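PDB 6Z3U: CYCLIN domain-containing protein from Chaetomium thermophilum, which probably serves as the cyclin H subunit of the CAK complex, regulating the activity of its cyclin-dependent kinase partner. Local coordinates for residues T228-H233 with S237-A242; A247-A252 with A324-L329; A10-S15 with D184-F189. All blocks are in the same frame, centred on the assembly; numbering follows the deposited sequence.

Contact 1: T228-H233 with S237-A242; sequences TDAYFH and SQIMLA
I239 carries the apolar part of this contact, reaching A230 and Y231 with the end of its side chain. Its CG1 stands anti to the carbonyl carbon (chi1 -63°), and the extended chain beyond it brings CD1 to the short helix 230-233. There I239 CD1 lies 3.8 Å from A230 CB and 3.7 Å from Y231 CD1. It meets the tyrosine ring obliquely, and the two side chains cross at about a right angle. I239 CD1 also rests 3.5 Å from A230 O, which accepts from H233 N within its own helix. P188 and P225 pack round I239 and Y231, and L329 of helix 313-330 touches A230.

The polar groups turn to partners elsewhere. Y231 OH bonds to H187, and H233 ND1 to the backbone oxygen of F23. Q238 OE1 accepts from T235 N, while its NE2 donates to the backbone oxygen of V60 of the RING-type domain-containing protein chain.

The contact belongs to the all-helical C-terminal cyclin domain, where helix 236-247 packs against the short turn of helix just before it. No hydrogen bond joins the two segments. Their adhesion is made mainly by the I239 CD1 methyl against A230 and Y231, so it rests on shape and burial, while the polar ends are held elsewhere.

Contact 2: A247-A252 with A324-L329; sequences ADRGLA and ACRDML
R249 and R326 meet with their guanidinium groups, and the path of R249 explains how. CB leaves the first turn of helix 249-261, with CG anti to the backbone N (chi1 -170°). CB, CG and CD do not yet touch the other segment. At CD the chain bends (chi3 -76°), and this turn carries the flat group to R326. R249 NE is the first atom to arrive, 4.0 Å from R326 NH2. R249 CZ then lies over the centre of the R326 guanidinium, 3.6 Å from R326 CZ. The two planes are 32° apart, each group lying over one face of the other.

The pair joins helices 249-261 and 313-330 of the C-terminal cyclin domain, on the protein surface. The two helices are far apart in sequence, and the connection between them is largely not modelled. D248 is the N-cap of helix 249-261, right before R249 in the chain. D248 OD1 accepts a weak capping bond from L251 N at 3.4 Å.

At the tip of R249 the branches part. R249 NH1 lies over the R326 group, near its CZ and NH1. R249 NH1 and R326 NH1 are both donors, and their modelled separation is doubtful at this resolution. R249 NH2 passes 4.0 Å from R326 CD and makes a salt bridge with E323, on the same helix as R326. That carboxylate probably offsets some of the repulsion between the two positive groups. R326 reaches across at about a right angle, its chain extended from CG to NE. R326 NH2 donates to the backbone oxygen of S245, near the C-terminal end of helix 236-247, whose partial negative charge may ease the pairing further.

Contact 3: A10-S15 with D184-F189; sequences ARYRQS and DVKHPF
S15 and D184 bring the two backbones closest, with their CA atoms 7.9 Å apart. Helix 7-12 runs into a type I beta turn from Y12 to S15, which S15 N closes by donating to Y12 O. The segment 184-189 has no regular helix or strand, and P188 is the N-cap of helix 189-200.

K186 fills the contact. K186 CD lies 3.5 Å from Y12 CE1, meeting the ring obliquely, and the two side chains slide past each other in opposite directions. Farther out, K186 CE packs against S15 CB at 3.3 Å.

The segment 184-189 is the loop between helix 172-178 and helix 189-200, and the N-terminal helix 7-12 packs on it in the cyclin fold. This edge also faces the partner subunits: Q14 O accepts from R146 of the kinase chain, and R13 forms a salt bridge with E65 of the RING-type domain-containing protein chain.

S15 OG sits between its own backbone N and carbonyl carbon (chi1 69°). There S15 OG donates to Y12 O at 2.8 Å and weakly caps Y18 N. With an alanine here, Y12 O would probably keep the backbone donor of S15 alone, and helix 16-19 would lose its side-chain cap. D184 OD1 bonds to S16 OG.

Overall arrangement
Along the chain the contacts come in series: contact 3 closes before contact 1 opens, and contact 1 before contact 2. Contacts 1 and 2 lie wholly within the C-terminal cyclin domain, their centres about 10 Å apart. They join where helix 313-330 packs on helices 230-233 and 236-247, through pairs such as A242 with C325. Contact 3 lies about 12 Å from contact 1, centre to centre, and touches it through Y231 and P188. Contacts 2 and 3 do not touch: centres about 20 Å apart, nearest atoms about 8 Å. Contact 1 thus sits between helix 313-330 and the loop 184-189, on which the N-terminal segment 10-15 packs; that segment meets both partner subunits.

Contact 1: T228-H233 with S237-A242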
loop_
_atom_site.group_PDB
_atom_site.type_symbol
_atom_site.label_atom_id
_atom_site.label_comp_id
_atom_site.label_asym_id
_atom_site.label_seq_id
_atom_site.Cartn_x
_atom_site.Cartn_y
_atom_site.Cartn_z
ATOM N N THR A 228 21.500 8.098 2.247
ATOM C CA THR A 228 21.609 8.842 3.491
ATOM C C THR A 228 20.349 8.616 4.324
ATOM O O THR A 228 19.417 7.919 3.912
ATOM C CB THR A 228 21.831 10.328 3.207
ATOM O OG1 THR A 228 22.307 10.978 4.393
ATOM C CG2 THR A 228 20.534 10.989 2.753
ATOM N N ASP A 229 20.321 9.223 5.514
ATOM C CA ASP A 229 19.195 9.092 6.433
ATOM C C ASP A 229 18.088 10.108 6.166
ATOM O O ASP A 229 17.389 10.517 7.103
ATOM C CB ASP A 229 19.686 9.217 7.877
ATOM C CG ASP A 229 20.644 8.110 8.262
ATOM O OD1 ASP A 229 20.639 7.054 7.593
ATOM O OD2 ASP A 229 21.400 8.294 9.239
ATOM N N ALA A 230 17.900 10.520 4.911
ATOM C CA ALA A 230 16.921 11.560 4.613
ATOM C C ALA A 230 15.512 11.136 5.014
ATOM O O ALA A 230 14.768 11.920 5.614
ATOM C CB ALA A 230 16.971 11.913 3.126
ATOM N N TYR A 231 15.125 9.899 4.693
ATOM C CA TYR A 231 13.755 9.466 4.952
ATOM C C TYR A 231 13.411 9.515 6.435
ATOM O O TYR A 231 12.253 9.760 6.794
ATOM C CB TYR A 231 13.541 8.049 4.416
ATOM C CG TYR A 231 13.250 7.973 2.934
ATOM C CD1 TYR A 231 13.974 8.729 2.023
ATOM C CD2 TYR A 231 12.259 7.132 2.447
ATOM C CE1 TYR A 231 13.711 8.658 0.669
ATOM C CE2 TYR A 231 11.991 7.053 1.094
ATOM C CZ TYR A 231 12.722 7.816 0.210
ATOM O OH TYR A 231 12.458 7.742 -1.136
ATOM N N PHE A 232 14.396 9.298 7.309
ATOM C CA PHE A 232 14.117 9.201 8.735
ATOM C C PHE A 232 13.864 10.554 9.388
ATOM O O PHE A 232 13.214 10.607 10.438
ATOM C CB PHE A 232 15.281 8.517 9.464
ATOM C CG PHE A 232 15.570 7.124 8.979
ATOM C CD1 PHE A 232 14.605 6.133 9.053
ATOM C CD2 PHE A 232 16.816 6.803 8.471
ATOM C CE1 PHE A 232 14.876 4.852 8.611
ATOM C CE2 PHE A 232 17.090 5.525 8.031
ATOM C CZ PHE A 232 16.120 4.549 8.102
ATOM N N HIS A 233 14.352 11.644 8.793
ATOM C CA HIS A 233 14.258 12.960 9.403
ATOM C C HIS A 233 13.432 13.957 8.606
ATOM O O HIS A 233 13.159 15.049 9.117
ATOM C CB HIS A 233 15.664 13.544 9.611
ATOM C CG HIS A 233 16.634 12.573 10.207
ATOM N ND1 HIS A 233 16.424 11.966 11.425
ATOM C CD2 HIS A 233 17.818 12.101 9.749
ATOM C CE1 HIS A 233 17.437 11.162 11.694
ATOM N NE2 HIS A 233 18.297 11.227 10.693
ATOM N N SER A 237 7.744 15.537 0.825
ATOM C CA SER A 237 7.688 16.905 0.320
ATOM C C SER A 237 8.961 17.659 0.678
ATOM O O SER A 237 9.523 18.379 -0.154
ATOM C CB SER A 237 6.467 17.631 0.883
ATOM O OG SER A 237 6.551 17.757 2.292
ATOM N N GLN A 238 9.433 17.497 1.915
ATOM C CA GLN A 238 10.655 18.172 2.336
ATOM C C GLN A 238 11.855 17.674 1.539
ATOM O O GLN A 238 12.663 18.470 1.046
ATOM C CB GLN A 238 10.867 17.959 3.835
ATOM C CG GLN A 238 9.798 18.612 4.699
ATOM C CD GLN A 238 9.873 18.183 6.151
ATOM O OE1 GLN A 238 10.698 17.349 6.521
ATOM N NE2 GLN A 238 9.009 18.752 6.982
ATOM N N ILE A 239 11.992 16.353 1.406
ATOM C CA ILE A 239 13.086 15.796 0.614
ATOM C C ILE A 239 12.960 16.225 -0.842
ATOM O O ILE A 239 13.953 16.586 -1.487
ATOM C CB ILE A 239 13.115 14.261 0.747
ATOM C CG1 ILE A 239 13.392 13.858 2.197
ATOM C CG2 ILE A 239 14.159 13.664 -0.185
ATOM C CD1 ILE A 239 13.230 12.378 2.460
ATOM N N MET A 240 11.741 16.186 -1.384
ATOM C CA MET A 240 11.532 16.556 -2.780
ATOM C C MET A 240 11.969 17.992 -3.039
ATOM O O MET A 240 12.682 18.270 -4.010
ATOM C CB MET A 240 10.062 16.358 -3.155
ATOM C CG MET A 240 9.707 16.829 -4.552
ATOM S SD MET A 240 9.219 18.560 -4.590
ATOM C CE MET A 240 10.148 19.141 -6.003
ATOM N N LEU A 241 11.542 18.924 -2.184
ATOM C CA LEU A 241 11.956 20.314 -2.342
ATOM C C LEU A 241 13.465 20.466 -2.199
ATOM O O LEU A 241 14.071 21.314 -2.864
ATOM C CB LEU A 241 11.232 21.197 -1.324
ATOM C CG LEU A 241 9.726 21.387 -1.534
ATOM C CD1 LEU A 241 9.081 21.967 -0.287
ATOM C CD2 LEU A 241 9.456 22.279 -2.736
ATOM N N ALA A 242 14.091 19.646 -1.350
ATOM C CA ALA A 242 15.535 19.744 -1.163
ATOM C C ALA A 242 16.286 19.321 -2.419
ATOM O O ALA A 242 17.238 19.993 -2.835
ATOM C CB ALA A 242 15.965 18.894 0.031
#

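Contact 2: A247-A252 with A324-L329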
loop_
_atom_site.group_PDB
_atom_site.type_symbol
_atom_site.label_atom_id
_atom_site.label_comp_id
_atom_site.label_asym_id
_atom_site.label_seq_id
_atom_site.Cartn_x
_atom_site.Cartn_y
_atom_site.Cartn_z
ATOM N N ALA A 247 19.021 21.301 -7.442
ATOM C CA ALA A 247 19.041 21.410 -8.895
ATOM C C ALA A 247 18.848 22.851 -9.352
ATOM O O ALA A 247 19.501 23.297 -10.302
ATOM C CB ALA A 247 17.961 20.513 -9.501
ATOM N N ASP A 248 17.963 23.594 -8.684
ATOM C CA ASP A 248 17.694 24.985 -9.058
ATOM C C ASP A 248 17.094 25.668 -7.824
ATOM O O ASP A 248 15.882 25.627 -7.613
ATOM C CB ASP A 248 16.767 25.071 -10.256
ATOM C CG ASP A 248 16.690 26.469 -10.843
ATOM O OD1 ASP A 248 16.712 27.448 -10.069
ATOM O OD2 ASP A 248 16.610 26.586 -12.085
ATOM N N ARG A 249 17.963 26.293 -7.024
ATOM C CA ARG A 249 17.511 26.918 -5.784
ATOM C C ARG A 249 16.446 27.976 -6.042
ATOM O O ARG A 249 15.558 28.179 -5.205
ATOM C CB ARG A 249 18.699 27.537 -5.044
ATOM C CG ARG A 249 18.373 27.998 -3.627
ATOM C CD ARG A 249 19.490 28.848 -3.036
ATOM N NE ARG A 249 20.641 28.057 -2.604
ATOM C CZ ARG A 249 20.723 27.420 -1.439
ATOM N NH1 ARG A 249 21.814 26.732 -1.136
ATOM N NH2 ARG A 249 19.717 27.469 -0.575
ATOM N N GLY A 250 16.519 28.662 -7.183
ATOM C CA GLY A 250 15.532 29.687 -7.480
ATOM C C GLY A 250 14.121 29.137 -7.548
ATOM O O GLY A 250 13.186 29.729 -7.004
ATOM N N LEU A 251 13.949 27.994 -8.218
ATOM C CA LEU A 251 12.621 27.401 -8.338
ATOM C C LEU A 251 12.097 26.940 -6.983
ATOM O O LEU A 251 10.918 27.136 -6.667
ATOM C CB LEU A 251 12.660 26.231 -9.319
ATOM C CG LEU A 251 12.978 26.567 -10.777
ATOM C CD1 LEU A 251 13.053 25.295 -11.605
ATOM C CD2 LEU A 251 11.950 27.523 -11.357
ATOM N N ALA A 252 12.958 26.327 -6.169
ATOM C CA ALA A 252 12.524 25.829 -4.868
ATOM C C ALA A 252 12.079 26.970 -3.964
ATOM O O ALA A 252 11.029 26.894 -3.317
ATOM C CB ALA A 252 13.650 25.030 -4.212
ATOM N N ALA A 324 18.316 22.188 6.053
ATOM C CA ALA A 324 18.942 21.087 6.777
ATOM C C ALA A 324 18.950 19.820 5.932
ATOM O O ALA A 324 19.950 19.094 5.895
ATOM C CB ALA A 324 18.216 20.850 8.101
ATOM N N CYS A 325 17.842 19.541 5.242
ATOM C CA CYS A 325 17.802 18.396 4.336
ATOM C C CYS A 325 18.704 18.620 3.129
ATOM O O CYS A 325 19.344 17.681 2.641
ATOM C CB CYS A 325 16.365 18.139 3.887
ATOM S SG CYS A 325 16.174 16.727 2.778
ATOM N N ARG A 326 18.761 19.857 2.632
ATOM C CA ARG A 326 19.618 20.159 1.491
ATOM C C ARG A 326 21.074 19.832 1.798
ATOM O O ARG A 326 21.807 19.346 0.929
ATOM C CB ARG A 326 19.467 21.631 1.107
ATOM C CG ARG A 326 19.907 21.959 -0.307
ATOM C CD ARG A 326 19.823 23.457 -0.569
ATOM N NE ARG A 326 20.137 23.807 -1.952
ATOM C CZ ARG A 326 21.363 24.045 -2.413
ATOM N NH1 ARG A 326 22.415 23.969 -1.606
ATOM N NH2 ARG A 326 21.539 24.360 -3.689
ATOM N N ASP A 327 21.509 20.088 3.034
ATOM C CA ASP A 327 22.892 19.813 3.408
ATOM C C ASP A 327 23.134 18.318 3.588
ATOM O O ASP A 327 24.203 17.809 3.230
ATOM C CB ASP A 327 23.244 20.574 4.686
ATOM C CG ASP A 327 23.244 22.081 4.487
ATOM O OD1 ASP A 327 23.627 22.540 3.391
ATOM O OD2 ASP A 327 22.855 22.807 5.427
ATOM N N MET A 328 22.156 17.598 4.142
ATOM C CA MET A 328 22.306 16.155 4.302
ATOM C C MET A 328 22.436 15.462 2.951
ATOM O O MET A 328 23.252 14.547 2.790
ATOM C CB MET A 328 21.122 15.587 5.085
ATOM C CG MET A 328 21.209 14.087 5.320
ATOM S SD MET A 328 20.031 13.479 6.545
ATOM C CE MET A 328 21.143 12.677 7.700
ATOM N N LEU A 329 21.637 15.884 1.968
ATOM C CA LEU A 329 21.679 15.253 0.653
ATOM C C LEU A 329 22.986 15.548 -0.073
ATOM O O LEU A 329 23.517 14.687 -0.783
ATOM C CB LEU A 329 20.493 15.725 -0.189
ATOM C CG LEU A 329 19.241 14.849 -0.168
ATOM C CD1 LEU A 329 18.772 14.586 1.254
ATOM C CD2 LEU A 329 18.136 15.494 -0.991
#

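Contact 3: A10-S15 with D184-F189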
loop_
_atom_site.group_PDB
_atom_site.type_symbol
_atom_site.label_atom_id
_atom_site.label_comp_id
_atom_site.label_asym_id
_atom_site.label_seq_id
_atom_site.Cartn_x
_atom_site.Cartn_y
_atom_site.Cartn_z
ATOM N N ALA A 10 -1.703 16.572 8.734
ATOM C CA ALA A 10 -2.325 15.674 9.699
ATOM C C ALA A 10 -2.447 14.265 9.133
ATOM O O ALA A 10 -2.175 13.281 9.830
ATOM C CB ALA A 10 -3.698 16.207 10.103
ATOM N N ARG A 11 -2.857 14.151 7.868
ATOM C CA ARG A 11 -2.997 12.834 7.256
ATOM C C ARG A 11 -1.650 12.144 7.103
ATOM O O ARG A 11 -1.576 10.913 7.190
ATOM C CB ARG A 11 -3.713 12.961 5.909
ATOM C CG ARG A 11 -4.026 11.628 5.237
ATOM C CD ARG A 11 -5.374 11.666 4.511
ATOM N NE ARG A 11 -5.330 12.345 3.214
ATOM C CZ ARG A 11 -5.498 11.758 2.029
ATOM N NH1 ARG A 11 -5.442 12.487 0.921
ATOM N NH2 ARG A 11 -5.723 10.453 1.936
ATOM N N TYR A 12 -0.577 12.906 6.884
ATOM C CA TYR A 12 0.740 12.287 6.778
ATOM C C TYR A 12 1.173 11.681 8.108
ATOM O O TYR A 12 1.738 10.581 8.140
ATOM C CB TYR A 12 1.775 13.306 6.302
ATOM C CG TYR A 12 3.162 12.717 6.172
ATOM C CD1 TYR A 12 3.559 12.072 5.008
ATOM C CD2 TYR A 12 4.071 12.791 7.221
ATOM C CE1 TYR A 12 4.822 11.524 4.890
ATOM C CE2 TYR A 12 5.336 12.246 7.111
ATOM C CZ TYR A 12 5.706 11.612 5.944
ATOM O OH TYR A 12 6.965 11.070 5.832
ATOM N N ARG A 13 0.916 12.379 9.218
ATOM C CA ARG A 13 1.347 11.896 10.525
ATOM C C ARG A 13 0.657 10.607 10.949
ATOM O O ARG A 13 1.049 10.027 11.967
ATOM C CB ARG A 13 1.116 12.963 11.595
ATOM C CG ARG A 13 2.073 14.137 11.508
ATOM C CD ARG A 13 1.881 15.098 12.670
ATOM N NE ARG A 13 2.477 16.406 12.406
ATOM C CZ ARG A 13 1.793 17.522 12.155
ATOM N NH1 ARG A 13 2.447 18.652 11.927
ATOM N NH2 ARG A 13 0.466 17.519 12.136
ATOM N N GLN A 14 -0.348 10.146 10.211
ATOM C CA GLN A 14 -0.992 8.878 10.515
ATOM C C GLN A 14 -0.325 7.702 9.815
ATOM O O GLN A 14 -0.717 6.555 10.051
ATOM C CB GLN A 14 -2.473 8.931 10.144
ATOM C CG GLN A 14 -3.212 10.072 10.801
ATOM C CD GLN A 14 -4.687 9.794 10.935
ATOM O OE1 GLN A 14 -5.409 9.698 9.943
ATOM N NE2 GLN A 14 -5.148 9.657 12.172
ATOM N N SER A 15 0.665 7.958 8.966
ATOM C CA SER A 15 1.325 6.891 8.237
ATOM C C SER A 15 2.296 6.137 9.138
ATOM O O SER A 15 2.809 6.671 10.129
ATOM C CB SER A 15 2.081 7.456 7.033
ATOM O OG SER A 15 3.194 8.232 7.451
ATOM N N ASP A 184 3.926 0.286 3.651
ATOM C CA ASP A 184 3.578 1.501 2.913
ATOM C C ASP A 184 4.702 2.515 3.091
ATOM O O ASP A 184 4.804 3.172 4.131
ATOM C CB ASP A 184 2.236 2.057 3.379
ATOM C CG ASP A 184 2.213 2.385 4.865
ATOM O OD1 ASP A 184 2.735 1.583 5.669
ATOM O OD2 ASP A 184 1.663 3.446 5.228
ATOM N N VAL A 185 5.550 2.643 2.072
ATOM C CA VAL A 185 6.664 3.581 2.074
ATOM C C VAL A 185 6.351 4.699 1.090
ATOM O O VAL A 185 5.864 4.447 -0.018
ATOM C CB VAL A 185 7.994 2.899 1.704
ATOM C CG1 VAL A 185 9.157 3.839 1.973
ATOM C CG2 VAL A 185 8.158 1.592 2.465
ATOM N N LYS A 186 6.646 5.930 1.492
ATOM C CA LYS A 186 6.274 7.118 0.739
ATOM C C LYS A 186 7.523 7.705 0.102
ATOM O O LYS A 186 8.509 7.976 0.795
ATOM C CB LYS A 186 5.591 8.143 1.646
ATOM C CG LYS A 186 4.337 7.604 2.319
ATOM C CD LYS A 186 3.769 8.585 3.325
ATOM C CE LYS A 186 2.398 8.140 3.810
ATOM N NZ LYS A 186 1.429 7.951 2.691
ATOM N N HIS A 187 7.482 7.888 -1.211
ATOM C CA HIS A 187 8.624 8.370 -1.968
ATOM C C HIS A 187 8.349 9.747 -2.557
ATOM O O HIS A 187 7.192 10.132 -2.754
ATOM C CB HIS A 187 8.969 7.389 -3.095
ATOM C CG HIS A 187 9.238 5.998 -2.616
ATOM N ND1 HIS A 187 10.251 5.700 -1.730
ATOM C CD2 HIS A 187 8.625 4.823 -2.896
ATOM C CE1 HIS A 187 10.250 4.402 -1.483
ATOM N NE2 HIS A 187 9.274 3.847 -2.181
ATOM N N PRO A 188 9.396 10.513 -2.869
ATOM C CA PRO A 188 9.200 11.872 -3.405
ATOM C C PRO A 188 9.233 11.976 -4.926
ATOM O O PRO A 188 9.202 13.100 -5.437
ATOM C CB PRO A 188 10.389 12.630 -2.797
ATOM C CG PRO A 188 11.375 11.559 -2.299
ATOM C CD PRO A 188 10.827 10.223 -2.697
ATOM N N PHE A 189 9.297 10.857 -5.649
ATOM C CA PHE A 189 9.360 10.926 -7.105
ATOM C C PHE A 189 8.098 11.562 -7.677
ATOM O O PHE A 189 8.168 12.528 -8.444
ATOM C CB PHE A 189 9.577 9.529 -7.689
ATOM C CG PHE A 189 10.771 8.814 -7.123
ATOM C CD1 PHE A 189 12.054 9.175 -7.500
ATOM C CD2 PHE A 189 10.610 7.781 -6.217
ATOM C CE1 PHE A 189 13.153 8.520 -6.981
ATOM C CE2 PHE A 189 11.706 7.122 -5.697
ATOM C CZ PHE A 189 12.980 7.493 -6.079
#